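Histone deacetylase complex subunit SAP18 (Mus musculus, PDB 4A6Q) serves in the SIN3-repressing complex, where it enhances SIN3-HDAC1-mediated transcriptional repression, and is an auxiliary component of the splicing-dependent exon junction complex. Local coordinates at residues C26-R31 / T60-T65; F87-V92 / L133-T138. All coordinates share one frame; numbering follows the deposited sequence.

Contact 1: C26-R31 / T60-T65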
ATOM      1  N   CYS A  26     -13.778  11.817   7.173  1.00 10.99           N
ATOM      2  CA  CYS A  26     -12.777  11.701   8.221  0.50 10.89           C
ATOM      3  C   CYS A  26     -11.637  10.825   7.705  1.00 11.70           C
ATOM      4  O   CYS A  26     -11.865   9.795   7.072  1.00 13.28           O
ATOM      5  CB  CYS A  26     -13.416  11.111   9.470  0.50 11.63           C
ATOM      6  SG  CYS A  26     -14.697  12.215  10.180  0.50 14.37           S
ATOM      7  N   PRO A  27     -10.385  11.248   7.950  1.00 13.12           N
ATOM      8  CA  PRO A  27      -9.279  10.420   7.467  1.00 11.45           C
ATOM      9  C   PRO A  27      -9.172   9.102   8.228  1.00 12.45           C
ATOM     10  O   PRO A  27      -9.632   8.960   9.378  1.00 13.04           O
ATOM     11  CB  PRO A  27      -8.042  11.298   7.721  1.00 14.64           C
ATOM     12  CG  PRO A  27      -8.432  12.231   8.810  1.00 14.33           C
ATOM     13  CD  PRO A  27      -9.946  12.456   8.676  1.00 11.94           C
ATOM     14  N   LEU A  28      -8.568   8.133   7.554  1.00 11.42           N
ATOM     15  CA  LEU A  28      -8.245   6.861   8.140  1.00 11.65           C
ATOM     16  C   LEU A  28      -6.837   6.920   8.728  1.00 10.16           C
ATOM     17  O   LEU A  28      -6.009   7.739   8.308  1.00 11.01           O
ATOM     18  CB  LEU A  28      -8.324   5.754   7.079  1.00 12.59           C
ATOM     19  CG  LEU A  28      -7.403   5.817   5.862  1.00 12.02           C
ATOM     20  CD1 LEU A  28      -6.185   4.914   6.098  1.00 15.51           C
ATOM     21  CD2 LEU A  28      -8.120   5.389   4.598  1.00 13.13           C
ATOM     22  N   LEU A  29      -6.580   6.086   9.708  1.00 11.97           N
ATOM     23  CA  LEU A  29      -5.245   5.986  10.284  1.00 10.66           C
ATOM     24  C   LEU A  29      -4.552   4.823   9.589  1.00 11.32           C
ATOM     25  O   LEU A  29      -4.961   3.667   9.723  1.00 14.40           O
ATOM     26  CB  LEU A  29      -5.295   5.817  11.825  1.00 15.78           C
ATOM     27  CG  LEU A  29      -3.944   5.999  12.554  1.00 21.59           C
ATOM     28  CD1 LEU A  29      -4.133   6.345  14.040  1.00 26.10           C
ATOM     29  CD2 LEU A  29      -3.094   4.757  12.431  1.00 26.39           C
ATOM     30  N   LEU A  30      -3.494   5.143   8.845  1.00 11.64           N
ATOM     31  CA  LEU A  30      -2.732   4.151   8.074  1.00 12.16           C
ATOM     32  C   LEU A  30      -1.446   3.802   8.834  1.00 10.83           C
ATOM     33  O   LEU A  30      -0.703   4.682   9.199  1.00 12.41           O
ATOM     34  CB  LEU A  30      -2.370   4.777   6.738  1.00 13.36           C
ATOM     35  CG  LEU A  30      -1.501   3.948   5.773  1.00 15.25           C
ATOM     36  CD1 LEU A  30      -2.284   2.715   5.342  1.00 18.35           C
ATOM     37  CD2 LEU A  30      -1.045   4.778   4.595  1.00 14.69           C
ATOM     38  N   ARG A  31      -1.211   2.513   9.059  1.00 10.64           N
ATOM     39  CA  ARG A  31       0.003   2.043   9.748  1.00  9.98           C
ATOM     40  C   ARG A  31       0.977   1.525   8.692  1.00 13.02           C
ATOM     41  O   ARG A  31       0.651   0.598   7.934  1.00 12.26           O
ATOM     42  CB  ARG A  31      -0.363   0.936  10.740  1.00 11.61           C
ATOM     43  CG  ARG A  31      -1.377   1.425  11.829  1.00 14.05           C
ATOM     44  CD  ARG A  31      -1.784   0.296  12.773  1.00 15.16           C
ATOM     45  NE  ARG A  31      -0.671  -0.115  13.620  1.00 16.98           N
ATOM     46  CZ  ARG A  31      -0.721  -1.103  14.506  1.00 21.07           C
ATOM     47  NH1 ARG A  31      -1.839  -1.813  14.670  1.00 23.51           N
ATOM     48  NH2 ARG A  31       0.362  -1.401  15.214  1.00 21.48           N
ATOM     49  N   THR A  60      -4.798   9.751   6.350  1.00 11.87           N
ATOM     50  CA  THR A  60      -4.938   9.900   4.917  1.00 10.19           C
ATOM     51  C   THR A  60      -6.325   9.440   4.509  1.00 11.86           C
ATOM     52  O   THR A  60      -7.200   9.272   5.362  1.00 11.48           O
ATOM     53  CB  THR A  60      -3.795   9.156   4.163  1.00 13.24           C
ATOM     54  OG1 THR A  60      -3.774   9.541   2.772  1.00 13.66           O
ATOM     55  CG2 THR A  60      -3.929   7.621   4.288  1.00 12.90           C
ATOM     56  N   TRP A  61      -6.522   9.238   3.212  1.00 11.25           N
ATOM     57  CA  TRP A  61      -7.818   8.868   2.650  1.00 10.18           C
ATOM     58  C   TRP A  61      -7.655   7.720   1.639  1.00 11.24           C
ATOM     59  O   TRP A  61      -6.537   7.360   1.292  1.00 11.79           O
ATOM     60  CB  TRP A  61      -8.480  10.067   1.976  1.00 13.17           C
ATOM     61  CG  TRP A  61      -8.866  11.162   2.935  1.00 13.01           C
ATOM     62  CD1 TRP A  61     -10.099  11.350   3.549  1.00 13.30           C
ATOM     63  CD2 TRP A  61      -8.021  12.213   3.400  1.00 11.91           C
ATOM     64  NE1 TRP A  61     -10.040  12.461   4.365  1.00 12.63           N
ATOM     65  CE2 TRP A  61      -8.783  13.007   4.288  1.00 12.95           C
ATOM     66  CE3 TRP A  61      -6.687  12.575   3.141  1.00 12.10           C
ATOM     67  CZ2 TRP A  61      -8.257  14.137   4.920  1.00 15.31           C
ATOM     68  CZ3 TRP A  61      -6.174  13.675   3.767  1.00 14.16           C
ATOM     69  CH2 TRP A  61      -6.947  14.448   4.653  1.00 15.01           C
HETATM   70  N   MSE A  62      -8.763   7.126   1.194  1.00 13.00           N
HETATM   71  CA  MSE A  62      -8.721   5.960   0.296  1.00 12.24           C
HETATM   72  C   MSE A  62      -8.147   6.268  -1.081  1.00 12.88           C
HETATM   73  O   MSE A  62      -7.788   5.346  -1.801  1.00 13.39           O
HETATM   74  CB  MSE A  62     -10.121   5.331   0.152  1.00 12.95           C
HETATM   75  CG  MSE A  62     -10.649   4.749   1.429  1.00 13.39           C
HETATM   76 SE   MSE A  62      -9.604   3.200   1.883  1.00 34.00          SE
HETATM   77  CE  MSE A  62      -9.751   2.158   0.261  1.00 21.71           C
ATOM     78  N   ASP A  63      -8.082   7.542  -1.450  1.00 11.58           N
ATOM     79  CA  ASP A  63      -7.461   7.938  -2.732  1.00 13.49           C
ATOM     80  C   ASP A  63      -6.026   8.405  -2.574  1.00 12.98           C
ATOM     81  O   ASP A  63      -5.459   9.019  -3.502  1.00 14.02           O
ATOM     82  CB  ASP A  63      -8.355   8.950  -3.504  1.00 13.63           C
ATOM     83  CG  ASP A  63      -8.462  10.314  -2.823  1.00 13.64           C
ATOM     84  OD1 ASP A  63      -8.044  10.450  -1.640  1.00 13.22           O
ATOM     85  OD2 ASP A  63      -8.975  11.250  -3.475  1.00 16.36           O
ATOM     86  N   ALA A  64      -5.420   8.102  -1.424  1.00 11.04           N
ATOM     87  CA  ALA A  64      -3.991   8.327  -1.271  1.00 11.56           C
ATOM     88  C   ALA A  64      -3.221   7.563  -2.374  1.00 11.86           C
ATOM     89  O   ALA A  64      -3.475   6.380  -2.614  1.00 13.43           O
ATOM     90  CB  ALA A  64      -3.529   7.864   0.088  1.00 13.96           C
ATOM     91  N   THR A  65      -2.249   8.237  -2.988  1.00  9.98           N
ATOM     92  CA  THR A  65      -1.402   7.616  -4.043  1.00 10.85           C
ATOM     93  C   THR A  65      -0.057   7.196  -3.495  1.00 10.79           C
ATOM     94  O   THR A  65       0.387   7.667  -2.436  1.00 10.88           O
ATOM     95  CB  THR A  65      -1.131   8.580  -5.194  1.00 11.87           C
ATOM     96  OG1 THR A  65      -0.347   9.680  -4.718  1.00 14.64           O
ATOM     97  CG2 THR A  65      -2.463   9.106  -5.766  1.00 14.45           C
TER

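Contact 2: F87-V92 / L133-T138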
ATOM      1  N   PHE A  87      11.065   2.561  -3.804  1.00  9.94           N
ATOM      2  CA  PHE A  87      10.079   2.214  -2.779  1.00 11.03           C
ATOM      3  C   PHE A  87       9.133   1.149  -3.282  1.00 12.17           C
ATOM      4  O   PHE A  87       8.371   1.390  -4.220  1.00 13.62           O
ATOM      5  CB  PHE A  87       9.265   3.465  -2.446  1.00 12.41           C
ATOM      6  CG  PHE A  87      10.080   4.603  -1.901  1.00 11.31           C
ATOM      7  CD1 PHE A  87      10.781   5.456  -2.770  1.00 11.12           C
ATOM      8  CD2 PHE A  87      10.132   4.843  -0.529  1.00 13.81           C
ATOM      9  CE1 PHE A  87      11.517   6.533  -2.258  1.00 14.41           C
ATOM     10  CE2 PHE A  87      10.859   5.908  -0.021  1.00 16.28           C
ATOM     11  CZ  PHE A  87      11.567   6.751  -0.888  1.00 15.37           C
ATOM     12  N   ASN A  88       9.179  -0.045  -2.689  1.00 11.17           N
ATOM     13  CA  ASN A  88       8.333  -1.136  -3.128  1.00 10.57           C
ATOM     14  C   ASN A  88       7.209  -1.339  -2.133  1.00  9.26           C
ATOM     15  O   ASN A  88       7.456  -1.634  -0.975  1.00 11.09           O
ATOM     16  CB  ASN A  88       9.164  -2.420  -3.201  1.00 13.64           C
ATOM     17  CG  ASN A  88       8.465  -3.533  -3.948  1.00 21.83           C
ATOM     18  OD1 ASN A  88       7.501  -4.133  -3.468  1.00 22.76           O
ATOM     19  ND2 ASN A  88       8.994  -3.859  -5.116  1.00 37.43           N
ATOM     20  N   PHE A  89       5.976  -1.132  -2.581  1.00  9.42           N
ATOM     21  CA  PHE A  89       4.813  -1.182  -1.666  1.00  8.29           C
ATOM     22  C   PHE A  89       4.094  -2.529  -1.709  1.00  9.64           C
ATOM     23  O   PHE A  89       3.864  -3.090  -2.803  1.00 10.39           O
ATOM     24  CB  PHE A  89       3.768  -0.143  -2.089  1.00  9.40           C
ATOM     25  CG  PHE A  89       4.114   1.284  -1.775  1.00 10.25           C
ATOM     26  CD1 PHE A  89       5.049   1.976  -2.534  1.00  9.72           C
ATOM     27  CD2 PHE A  89       3.452   1.951  -0.736  1.00 12.55           C
ATOM     28  CE1 PHE A  89       5.330   3.331  -2.267  1.00 10.70           C
ATOM     29  CE2 PHE A  89       3.736   3.309  -0.478  1.00 13.33           C
ATOM     30  CZ  PHE A  89       4.672   3.971  -1.234  1.00 12.31           C
ATOM     31  N   ALA A  90       3.643  -2.980  -0.541  1.00  9.40           N
ATOM     32  CA  ALA A  90       2.823  -4.174  -0.435  1.00  8.66           C
ATOM     33  C   ALA A  90       1.749  -3.941   0.615  1.00  9.93           C
ATOM     34  O   ALA A  90       1.987  -3.203   1.564  1.00 11.48           O
ATOM     35  CB  ALA A  90       3.665  -5.370  -0.034  1.00 10.23           C
ATOM     36  N   ILE A  91       0.597  -4.586   0.457  1.00  9.94           N
ATOM     37  CA  ILE A  91      -0.453  -4.545   1.488  1.00  7.09           C
ATOM     38  C   ILE A  91      -0.393  -5.839   2.274  1.00  8.63           C
ATOM     39  O   ILE A  91      -0.274  -6.931   1.701  1.00 10.90           O
ATOM     40  CB  ILE A  91      -1.827  -4.388   0.832  1.00  7.60           C
ATOM     41  CG1 ILE A  91      -1.965  -3.000   0.222  1.00  9.26           C
ATOM     42  CG2 ILE A  91      -2.907  -4.536   1.912  1.00 11.31           C
ATOM     43  CD1 ILE A  91      -3.197  -2.841  -0.738  1.00 13.32           C
ATOM     44  N   VAL A  92      -0.345  -5.701   3.595  1.00  8.57           N
ATOM     45  CA  VAL A  92      -0.351  -6.833   4.516  1.00  7.61           C
ATOM     46  C   VAL A  92      -1.748  -6.918   5.115  1.00 10.67           C
ATOM     47  O   VAL A  92      -2.223  -5.951   5.710  1.00 10.43           O
ATOM     48  CB  VAL A  92       0.706  -6.617   5.630  1.00 10.81           C
ATOM     49  CG1 VAL A  92       0.668  -7.782   6.650  1.00 11.96           C
ATOM     50  CG2 VAL A  92       2.125  -6.458   4.998  1.00 11.20           C
ATOM     51  N   LEU A 133       0.366  -1.255   5.581  1.00  9.42           N
ATOM     52  CA  LEU A 133       1.174  -1.028   4.373  1.00  9.89           C
ATOM     53  C   LEU A 133       2.632  -1.299   4.676  1.00 12.76           C
ATOM     54  O   LEU A 133       3.144  -0.865   5.702  1.00 15.57           O
ATOM     55  CB  LEU A 133       1.009   0.426   3.943  1.00 13.54           C
ATOM     56  CG  LEU A 133       1.428   0.777   2.525  1.00 16.25           C
ATOM     57  CD1 LEU A 133       0.508   0.091   1.482  1.00 17.11           C
ATOM     58  CD2 LEU A 133       1.324   2.307   2.394  1.00 14.64           C
ATOM     59  N   ASP A 134       3.309  -2.057   3.806  1.00  9.18           N
ATOM     60  CA  ASP A 134       4.723  -2.378   4.047  1.00  8.27           C
ATOM     61  C   ASP A 134       5.520  -1.800   2.896  1.00 10.89           C
ATOM     62  O   ASP A 134       5.183  -2.024   1.735  1.00 12.12           O
ATOM     63  CB  ASP A 134       4.914  -3.905   4.080  1.00  8.90           C
ATOM     64  CG  ASP A 134       6.192  -4.313   4.763  1.00 12.37           C
ATOM     65  OD1 ASP A 134       6.341  -4.049   5.960  1.00 15.24           O
ATOM     66  OD2 ASP A 134       7.055  -4.959   4.133  1.00 12.65           O
ATOM     67  N   ILE A 135       6.568  -1.052   3.192  1.00  9.82           N
ATOM     68  CA  ILE A 135       7.367  -0.445   2.125  1.00  9.91           C
ATOM     69  C   ILE A 135       8.813  -0.882   2.265  1.00  9.88           C
ATOM     70  O   ILE A 135       9.454  -0.600   3.266  1.00 11.27           O
ATOM     71  CB  ILE A 135       7.302   1.096   2.169  1.00  9.12           C
ATOM     72  CG1 ILE A 135       5.855   1.569   2.256  1.00 10.13           C
ATOM     73  CG2 ILE A 135       8.049   1.687   0.959  1.00 13.43           C
ATOM     74  CD1 ILE A 135       5.761   3.091   2.412  1.00 14.24           C
ATOM     75  N   ALA A 136       9.323  -1.583   1.259  1.00 11.20           N
ATOM     76  CA  ALA A 136      10.713  -1.984   1.250  1.00 11.89           C
ATOM     77  C   ALA A 136      11.484  -0.906   0.484  1.00 11.64           C
ATOM     78  O   ALA A 136      11.208  -0.667  -0.699  1.00 13.67           O
ATOM     79  CB  ALA A 136      10.868  -3.343   0.564  1.00 11.97           C
ATOM     80  N   ILE A 137      12.413  -0.239   1.159  1.00 11.00           N
ATOM     81  CA  ILE A 137      13.129   0.887   0.545  1.00  9.05           C
ATOM     82  C   ILE A 137      14.518   0.383   0.190  1.00 13.72           C
ATOM     83  O   ILE A 137      15.194  -0.229   1.025  1.00 13.24           O
ATOM     84  CB  ILE A 137      13.224   2.060   1.516  1.00 11.59           C
ATOM     85  CG1 ILE A 137      11.820   2.462   1.988  1.00 13.98           C
ATOM     86  CG2 ILE A 137      13.913   3.276   0.833  1.00 14.33           C
ATOM     87  CD1 ILE A 137      11.807   3.545   3.079  1.00 17.14           C
ATOM     88  N   THR A 138      14.945   0.617  -1.048  1.00 12.86           N
ATOM     89  CA  THR A 138      16.274   0.185  -1.476  1.00 12.56           C
ATOM     90  C   THR A 138      17.011   1.349  -2.132  1.00 13.53           C
ATOM     91  O   THR A 138      16.403   2.265  -2.654  1.00 14.98           O
ATOM     92  CB  THR A 138      16.226  -1.012  -2.427  1.00 15.72           C
ATOM     93  OG1 THR A 138      15.346  -0.735  -3.513  1.00 16.97           O
ATOM     94  CG2 THR A 138      15.750  -2.286  -1.717  1.00 18.01           C
TER

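Contact 1: C26-R31 / T60-T65
Leu-28 and Thr-60 form an antiparallel hydrogen-bonded pair at the edge of the ubiquitin-like sheet, a worked example of how a beta ladder ends and the chain leaving it is packed. Two backbone bonds close the pair. Leu-28 N gives its hydrogen to Thr-60 O at 2.8 Å, bent to 146° at the hydrogen, and Thr-60 N returns one to Leu-28 O at 3.1 Å. Beyond Thr-60 the chain leaves strand 56-60 through a type I turn, Trp-61 to Ala-64, and Thr-65 caps the helix that follows.

Aromatic packing comes next. Trp-61 CG stands anti to its carbonyl carbon (chi1 -66°), and the indole lies against Pro-27. The proline CA sits over the five-membered ring, 4.1 Å from its centroid, in a CH-pi contact, while Pro-27 CB lies over the same ring system, 3.9 Å from Trp-61 CE2. Trp-61 NE1 is hydrogen-bonded to the carbonyl of Thr-25, a bond that would restrict how far the indole can turn. An alanine in place of Trp-61 would probably leave Pro-27 without its aromatic cover and the Thr-25 carbonyl without this donor.

The remaining side-chain contacts are apolar. Leu-28 and Thr-60 run side by side, with Leu-28 CD1 4.0 Å from Thr-60 CG2; Leu-30 CD2 approaches the same methyl at 4.1 Å. The side chains of Leu-28 and Met-62, a selenomethionine, cross at about a right angle, with Leu-28 CD2 3.8 Å from Met-62 SE.

Contact 2: F87-V92 / L133-T138
Phe-89 and Ile-135 pair across the strands with similar first torsions: Phe-89 CG is anti to its carbonyl carbon (chi1 -74°), and so is Ile-135 CG1 (chi1 -50°). The two side chains lie side by side, pointing the same way, and Ile-135 CG1 comes over the face of the phenyl ring, 4.2 Å from its centroid, in a CH-pi contact. Ile-135 CD1 comes to 3.5 Å from Phe-89 CE2. At the ring edge, in its plane, lies Leu-133 CD2, 3.8 Å from Phe-89 CD2. Phe-87 is packed in a related way: its ring has Ile-137 CG2 over one face and Ile-135 CG2 near its plane at the edge. Ile-135 thus packs against both phenylalanines.

Phe-89 with Ile-135 and Phe-87 with Ile-137 are non-hydrogen-bonded pairs of the central antiparallel ladder in the ubiquitin-like sheet, as is Ile-91 with Leu-133. Between them, Asn-88 with Ala-136 and Ala-90 with Asp-134 are hydrogen-bonded pairs, each joined by two bonds; Asp-134 N to Ala-90 O is nearly straight, at 175°. Ile-135 CA lies 3.3 Å from Asn-88 O in a CA-H...O contact.

The phenylalanine face packs on helix 66-76, where Leu-66 and Thr-70 touch Phe-89. On the reverse face, Val-92 CG2 meets Asp-134 CB, and the carboxylate of Asp-134 is hydrogen-bonded to His-41 and His-40, the latter also bonded to Asn-88 OD1. The chemistry is therefore divided: a hydrocarbon core on one face, and on the other a buried carboxylate that would probably favour the doubly protonated form of His-40, whose two ring nitrogens both meet oxygens.

In the fold
Contacts 1 and 2 lie in one mixed sheet, their centres 16 Å apart. Across it the strands run 56-60, 28-35, 132-138, 86-94 and 101-110, so contact 1 joins an outermost strand to its neighbour and contact 2 joins two inner strands. They follow in series along the chain, contact 1 closing before contact 2 opens. Strands 28-35 and 132-138, adjacent and parallel, bridge them: Arg-31 O and Leu-133 N are 3.0 Å apart, a probable hydrogen bond, and Leu-30 packs on Leu-133. Helix 66-76, entered from contact 1, lies on the phenylalanine face of contact 2, so that edge and core of the sheet belong to one ubiquitin-like fold.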